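Local coordinates for protein similar to phosphinothricin acetyltransferase (Bacillus subtilis, PDB 1VHS) that probably inactivates the herbicide phosphinothricin by transferring an acetyl group from acetyl-CoA to its amino group, at residues L130-F144 with K153-S165. Residues are numbered along the deposited sequence; the frame is centred on the assembly and turned at random.
Sequences LKLFEKHGFAEWGLF and KRYDLKILGRELS
A beta hairpin of strands 139-150 and 153-163, the former the outermost strand at one side of the acetyltransferase sheet, pairs Ala139–Phe144 with Leu157–Gly161 in antiparallel fashion, and a classic beta bulge interrupts it where Trp141 and Gly142 both face Ile159. The carbonyl O of Ile159 accepts two bonds there, from Trp141 N at 2.7 Å, nearly along the C=O axis, and from Gly142 N at 3.2 Å, on a lone pair. The indole of Trp141, a residue of the bulge itself, lies flat on the backbone of Gly161, whose CA stands 3.4 Å from the centroid of the six-membered ring in a CH-pi contact. Gly161 has no side chain to hold the indole off the strand. On the opposite side of the sheet, Leu160 faces helix 127-135: its CD2 meets Phe133 CB at 3.6 Å, while CD1 packs against Leu130 CD2. This is the GNAT fold, in which strand 153-163 runs between strands 117-123 and 139-150; Phe133 also touches Leu103 of helix 98-109 and lies close to Ile87, a predicted acetyl-CoA-binding residue. The ring of Phe138 is sandwiched, with Phe133 CD2 over one face and Arg162 CB over the other, 3.8 Å from the centroid. Arg162 continues as an extended chain past Gly137 and ends in a weak bond from NH2 to His136 O. A water bridges the carbonyl oxygens of Gly137 and Gly161. On the same face as Leu160, the extended side chains of Glu140 and Lys158 form a diagonal salt bridge, NZ meeting OE1 at 2.7 Å from above the carboxylate plane; with CG of Glu140 anti to the backbone N (chi1 -176°), the carboxylate reaches the lysine. Leu143 CD1 lies against Lys158 CE, and on the opposite face Phe144 CE2 approaches Ile159 CG1 at 4.0 Å.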
loop_
_atom_site.group_PDB
_atom_site.type_symbol
_atom_site.label_atom_id
_atom_site.label_comp_id
_atom_site.label_asym_id
_atom_site.label_seq_id
_atom_site.Cartn_x
_atom_site.Cartn_y
_atom_site.Cartn_z
ATOM N N LEU A 130 4.642 4.460 -10.327
ATOM C CA LEU A 130 5.889 3.822 -10.731
ATOM C C LEU A 130 7.040 4.815 -10.658
ATOM O O LEU A 130 8.122 4.483 -10.179
ATOM C CB LEU A 130 5.776 3.261 -12.155
ATOM C CG LEU A 130 4.776 2.109 -12.335
ATOM C CD1 LEU A 130 4.641 1.755 -13.806
ATOM C CD2 LEU A 130 5.241 0.901 -11.541
ATOM N N LYS A 131 6.804 6.042 -11.115
ATOM C CA LYS A 131 7.859 7.049 -11.097
ATOM C C LYS A 131 8.210 7.452 -9.669
ATOM O O LYS A 131 9.383 7.624 -9.338
ATOM C CB LYS A 131 7.451 8.284 -11.907
ATOM N N LEU A 132 7.190 7.594 -8.827
ATOM C CA LEU A 132 7.388 7.950 -7.431
ATOM C C LEU A 132 8.320 6.940 -6.757
ATOM O O LEU A 132 9.325 7.316 -6.163
ATOM C CB LEU A 132 6.051 7.975 -6.685
ATOM C CG LEU A 132 6.156 8.227 -5.175
ATOM C CD1 LEU A 132 6.821 9.570 -4.928
ATOM C CD2 LEU A 132 4.769 8.187 -4.545
ATOM N N PHE A 133 7.984 5.653 -6.846
ATOM C CA PHE A 133 8.827 4.636 -6.225
ATOM C C PHE A 133 10.248 4.591 -6.797
ATOM O O PHE A 133 11.216 4.407 -6.058
ATOM C CB PHE A 133 8.169 3.251 -6.334
ATOM C CG PHE A 133 7.128 2.995 -5.275
ATOM C CD1 PHE A 133 5.877 3.609 -5.339
ATOM C CD2 PHE A 133 7.408 2.164 -4.199
ATOM C CE1 PHE A 133 4.923 3.397 -4.343
ATOM C CE2 PHE A 133 6.460 1.945 -3.193
ATOM C CZ PHE A 133 5.216 2.564 -3.267
ATOM N N GLU A 134 10.378 4.776 -8.108
ATOM C CA GLU A 134 11.692 4.735 -8.734
ATOM C C GLU A 134 12.593 5.881 -8.288
ATOM O O GLU A 134 13.810 5.763 -8.346
ATOM C CB GLU A 134 11.557 4.711 -10.265
ATOM C CG GLU A 134 11.114 3.355 -10.793
ATOM C CD GLU A 134 10.883 3.342 -12.294
ATOM O OE1 GLU A 134 11.829 3.649 -13.049
ATOM O OE2 GLU A 134 9.755 3.022 -12.719
ATOM N N LYS A 135 12.000 6.980 -7.835
ATOM C CA LYS A 135 12.796 8.108 -7.359
ATOM C C LYS A 135 13.304 7.782 -5.963
ATOM O O LYS A 135 14.250 8.402 -5.482
ATOM C CB LYS A 135 11.961 9.391 -7.301
ATOM C CG LYS A 135 11.608 9.982 -8.656
ATOM C CD LYS A 135 10.802 11.258 -8.480
ATOM C CE LYS A 135 10.399 11.868 -9.817
ATOM N NZ LYS A 135 9.501 13.038 -9.614
ATOM N N HIS A 136 12.669 6.807 -5.315
ATOM C CA HIS A 136 13.065 6.416 -3.970
ATOM C C HIS A 136 13.823 5.095 -3.841
ATOM O O HIS A 136 13.703 4.393 -2.835
ATOM C CB HIS A 136 11.849 6.420 -3.039
ATOM C CG HIS A 136 11.364 7.794 -2.688
ATOM N ND1 HIS A 136 10.398 8.458 -3.414
ATOM C CD2 HIS A 136 11.720 8.632 -1.686
ATOM C CE1 HIS A 136 10.176 9.643 -2.873
ATOM N NE2 HIS A 136 10.968 9.774 -1.824
ATOM N N GLY A 137 14.596 4.753 -4.865
ATOM C CA GLY A 137 15.414 3.554 -4.799
ATOM C C GLY A 137 14.828 2.234 -5.257
ATOM O O GLY A 137 15.522 1.215 -5.243
ATOM N N PHE A 138 13.564 2.234 -5.654
ATOM C CA PHE A 138 12.949 0.997 -6.117
ATOM C C PHE A 138 13.299 0.744 -7.576
ATOM O O PHE A 138 13.439 1.683 -8.360
ATOM C CB PHE A 138 11.429 1.053 -5.960
ATOM C CG PHE A 138 10.960 0.941 -4.542
ATOM C CD1 PHE A 138 11.069 2.023 -3.670
ATOM C CD2 PHE A 138 10.411 -0.252 -4.071
ATOM C CE1 PHE A 138 10.635 1.916 -2.346
ATOM C CE2 PHE A 138 9.975 -0.366 -2.754
ATOM C CZ PHE A 138 10.087 0.723 -1.888
ATOM N N ALA A 139 13.457 -0.532 -7.921
ATOM C CA ALA A 139 13.759 -0.956 -9.287
ATOM C C ALA A 139 12.714 -1.998 -9.678
ATOM O O ALA A 139 12.171 -2.692 -8.816
ATOM C CB ALA A 139 15.145 -1.575 -9.348
ATOM N N GLU A 140 12.431 -2.121 -10.969
ATOM C CA GLU A 140 11.454 -3.110 -11.410
ATOM C C GLU A 140 12.066 -4.505 -11.281
ATOM O O GLU A 140 13.066 -4.824 -11.925
ATOM C CB GLU A 140 11.044 -2.849 -12.862
ATOM C CG GLU A 140 9.946 -3.779 -13.372
ATOM C CD GLU A 140 9.594 -3.524 -14.828
ATOM O OE1 GLU A 140 9.368 -2.349 -15.191
ATOM O OE2 GLU A 140 9.542 -4.500 -15.604
ATOM N N TRP A 141 11.473 -5.338 -10.435
ATOM C CA TRP A 141 11.977 -6.686 -10.234
ATOM C C TRP A 141 11.163 -7.695 -11.035
ATOM O O TRP A 141 11.583 -8.838 -11.221
ATOM C CB TRP A 141 11.913 -7.064 -8.758
ATOM C CG TRP A 141 12.954 -6.425 -7.887
ATOM C CD1 TRP A 141 13.950 -5.564 -8.268
ATOM C CD2 TRP A 141 13.103 -6.615 -6.478
ATOM N NE1 TRP A 141 14.711 -5.209 -7.173
ATOM C CE2 TRP A 141 14.213 -5.842 -6.064
ATOM C CE3 TRP A 141 12.405 -7.367 -5.523
ATOM C CZ2 TRP A 141 14.639 -5.800 -4.732
ATOM C CZ3 TRP A 141 12.829 -7.324 -4.198
ATOM C CH2 TRP A 141 13.940 -6.542 -3.817
ATOM N N GLY A 142 9.988 -7.277 -11.488
ATOM C CA GLY A 142 9.169 -8.187 -12.266
ATOM C C GLY A 142 7.985 -7.539 -12.945
ATOM O O GLY A 142 7.560 -6.436 -12.592
ATOM N N LEU A 143 7.467 -8.240 -13.943
ATOM C CA LEU A 143 6.303 -7.800 -14.686
ATOM C C LEU A 143 5.531 -9.068 -15.010
ATOM O O LEU A 143 6.035 -9.954 -15.708
ATOM C CB LEU A 143 6.715 -7.080 -15.975
ATOM C CG LEU A 143 5.624 -6.300 -16.720
ATOM C CD1 LEU A 143 6.268 -5.432 -17.795
ATOM C CD2 LEU A 143 4.613 -7.252 -17.337
ATOM N N PHE A 144 4.326 -9.169 -14.464
ATOM C CA PHE A 144 3.471 -10.327 -14.697
ATOM C C PHE A 144 2.429 -9.809 -15.684
ATOM O O PHE A 144 1.492 -9.105 -15.309
ATOM C CB PHE A 144 2.825 -10.791 -13.384
ATOM C CG PHE A 144 3.822 -11.132 -12.290
ATOM C CD1 PHE A 144 5.143 -11.456 -12.599
ATOM C CD2 PHE A 144 3.424 -11.168 -10.960
ATOM C CE1 PHE A 144 6.050 -11.808 -11.598
ATOM C CE2 PHE A 144 4.325 -11.523 -9.945
ATOM C CZ PHE A 144 5.639 -11.841 -10.270
ATOM N N LYS A 153 -10.875 -6.487 -19.579
ATOM C CA LYS A 153 -9.572 -6.028 -20.059
ATOM C C LYS A 153 -8.467 -6.611 -19.183
ATOM O O LYS A 153 -8.645 -6.787 -17.976
ATOM C CB LYS A 153 -9.492 -4.499 -20.015
ATOM C CG LYS A 153 -10.207 -3.797 -21.152
ATOM C CD LYS A 153 -9.477 -4.007 -22.468
ATOM C CE LYS A 153 -10.196 -3.318 -23.620
ATOM N NZ LYS A 153 -10.382 -1.861 -23.378
ATOM N N ARG A 154 -7.323 -6.905 -19.788
ATOM C CA ARG A 154 -6.220 -7.468 -19.032
ATOM C C ARG A 154 -5.186 -6.416 -18.658
ATOM O O ARG A 154 -4.837 -5.553 -19.466
ATOM C CB ARG A 154 -5.592 -8.605 -19.828
ATOM C CG ARG A 154 -6.608 -9.709 -20.134
ATOM C CD ARG A 154 -5.988 -10.832 -20.917
ATOM N NE ARG A 154 -4.935 -11.492 -20.158
ATOM C CZ ARG A 154 -4.181 -12.472 -20.641
ATOM N NH1 ARG A 154 -3.243 -13.024 -19.884
ATOM N NH2 ARG A 154 -4.365 -12.895 -21.884
ATOM N N TYR A 155 -4.705 -6.495 -17.421
ATOM C CA TYR A 155 -3.729 -5.543 -16.904
ATOM C C TYR A 155 -2.452 -6.225 -16.425
ATOM O O TYR A 155 -2.490 -7.348 -15.943
ATOM C CB TYR A 155 -4.329 -4.773 -15.728
ATOM C CG TYR A 155 -5.570 -3.982 -16.058
ATOM C CD1 TYR A 155 -6.797 -4.613 -16.266
ATOM C CD2 TYR A 155 -5.516 -2.596 -16.159
ATOM C CE1 TYR A 155 -7.942 -3.873 -16.567
ATOM C CE2 TYR A 155 -6.649 -1.850 -16.455
ATOM C CZ TYR A 155 -7.857 -2.492 -16.659
ATOM O OH TYR A 155 -8.974 -1.742 -16.944
ATOM N N ASP A 156 -1.334 -5.517 -16.541
ATOM C CA ASP A 156 -0.036 -6.022 -16.113
ATOM C C ASP A 156 0.232 -5.619 -14.666
ATOM O O ASP A 156 -0.165 -4.535 -14.231
ATOM C CB ASP A 156 1.088 -5.408 -16.961
ATOM C CG ASP A 156 1.080 -5.874 -18.402
ATOM O OD1 ASP A 156 1.883 -5.320 -19.185
ATOM O OD2 ASP A 156 0.299 -6.781 -18.756
ATOM N N LEU A 157 0.907 -6.486 -13.921
ATOM C CA LEU A 157 1.267 -6.153 -12.551
ATOM C C LEU A 157 2.785 -6.052 -12.498
ATOM O O LEU A 157 3.490 -6.998 -12.854
ATOM C CB LEU A 157 0.806 -7.237 -11.573
ATOM C CG LEU A 157 1.135 -6.910 -10.108
ATOM C CD1 LEU A 157 0.297 -5.704 -9.654
ATOM C CD2 LEU A 157 0.849 -8.124 -9.230
ATOM N N LYS A 158 3.294 -4.894 -12.094
ATOM C CA LYS A 158 4.728 -4.730 -11.965
ATOM C C LYS A 158 5.101 -4.857 -10.499
ATOM O O LYS A 158 4.351 -4.431 -9.613
ATOM C CB LYS A 158 5.184 -3.361 -12.482
ATOM C CG LYS A 158 5.381 -3.312 -13.982
ATOM C CD LYS A 158 6.082 -2.027 -14.409
ATOM C CE LYS A 158 6.399 -2.065 -15.896
ATOM N NZ LYS A 158 7.323 -0.963 -16.282
ATOM N N ILE A 159 6.249 -5.466 -10.241
ATOM C CA ILE A 159 6.728 -5.611 -8.877
ATOM C C ILE A 159 7.993 -4.774 -8.776
ATOM O O ILE A 159 8.937 -4.978 -9.543
ATOM C CB ILE A 159 7.099 -7.071 -8.529
ATOM C CG1 ILE A 159 5.909 -7.994 -8.797
ATOM C CG2 ILE A 159 7.507 -7.167 -7.054
ATOM C CD1 ILE A 159 4.608 -7.495 -8.244
ATOM N N LEU A 160 7.996 -3.814 -7.857
ATOM C CA LEU A 160 9.163 -2.967 -7.655
ATOM C C LEU A 160 9.751 -3.334 -6.310
ATOM O O LEU A 160 9.021 -3.624 -5.355
ATOM C CB LEU A 160 8.769 -1.487 -7.668
ATOM C CG LEU A 160 8.700 -0.796 -9.033
ATOM C CD1 LEU A 160 7.775 -1.531 -9.971
ATOM C CD2 LEU A 160 8.233 0.640 -8.826
ATOM N N GLY A 161 11.071 -3.342 -6.226
ATOM C CA GLY A 161 11.677 -3.697 -4.968
ATOM C C GLY A 161 12.853 -2.831 -4.600
ATOM O O GLY A 161 13.451 -2.172 -5.443
ATOM N N ARG A 162 13.170 -2.829 -3.315
ATOM C CA ARG A 162 14.303 -2.070 -2.829
ATOM C C ARG A 162 14.890 -2.743 -1.613
ATOM O O ARG A 162 14.159 -3.128 -0.700
ATOM C CB ARG A 162 13.907 -0.647 -2.448
ATOM C CG ARG A 162 15.065 0.043 -1.729
ATOM C CD ARG A 162 14.819 1.480 -1.429
ATOM N NE ARG A 162 15.842 1.970 -0.507
ATOM C CZ ARG A 162 15.745 3.111 0.159
ATOM N NH1 ARG A 162 16.711 3.481 0.991
ATOM N NH2 ARG A 162 14.680 3.879 -0.014
ATOM N N GLU A 163 16.209 -2.898 -1.606
ATOM C CA GLU A 163 16.870 -3.489 -0.457
ATOM C C GLU A 163 17.290 -2.315 0.413
ATOM O O GLU A 163 18.039 -1.439 -0.023
ATOM C CB GLU A 163 18.089 -4.309 -0.869
ATOM C CG GLU A 163 18.656 -5.117 0.287
ATOM C CD GLU A 163 19.638 -6.170 -0.165
ATOM O OE1 GLU A 163 19.324 -6.899 -1.129
ATOM O OE2 GLU A 163 20.717 -6.274 0.452
ATOM N N LEU A 164 16.778 -2.298 1.637
ATOM C CA LEU A 164 17.047 -1.228 2.585
ATOM C C LEU A 164 18.345 -1.433 3.344
ATOM O O LEU A 164 19.167 -0.524 3.445
ATOM C CB LEU A 164 15.898 -1.127 3.590
ATOM C CG LEU A 164 14.489 -0.811 3.078
ATOM C CD1 LEU A 164 14.060 -1.789 2.001
ATOM C CD2 LEU A 164 13.532 -0.878 4.249
ATOM N N SER A 165 18.520 -2.637 3.876
ATOM C CA SER A 165 19.696 -2.967 4.662
ATOM C C SER A 165 21.018 -2.756 3.941
ATOM O O SER A 165 21.197 -3.177 2.797
ATOM C CB SER A 165 19.600 -4.411 5.159
ATOM O OG SER A 165 18.500 -4.561 6.039
HETATM O O HOH W 1 16.341 -1.572 -5.991
#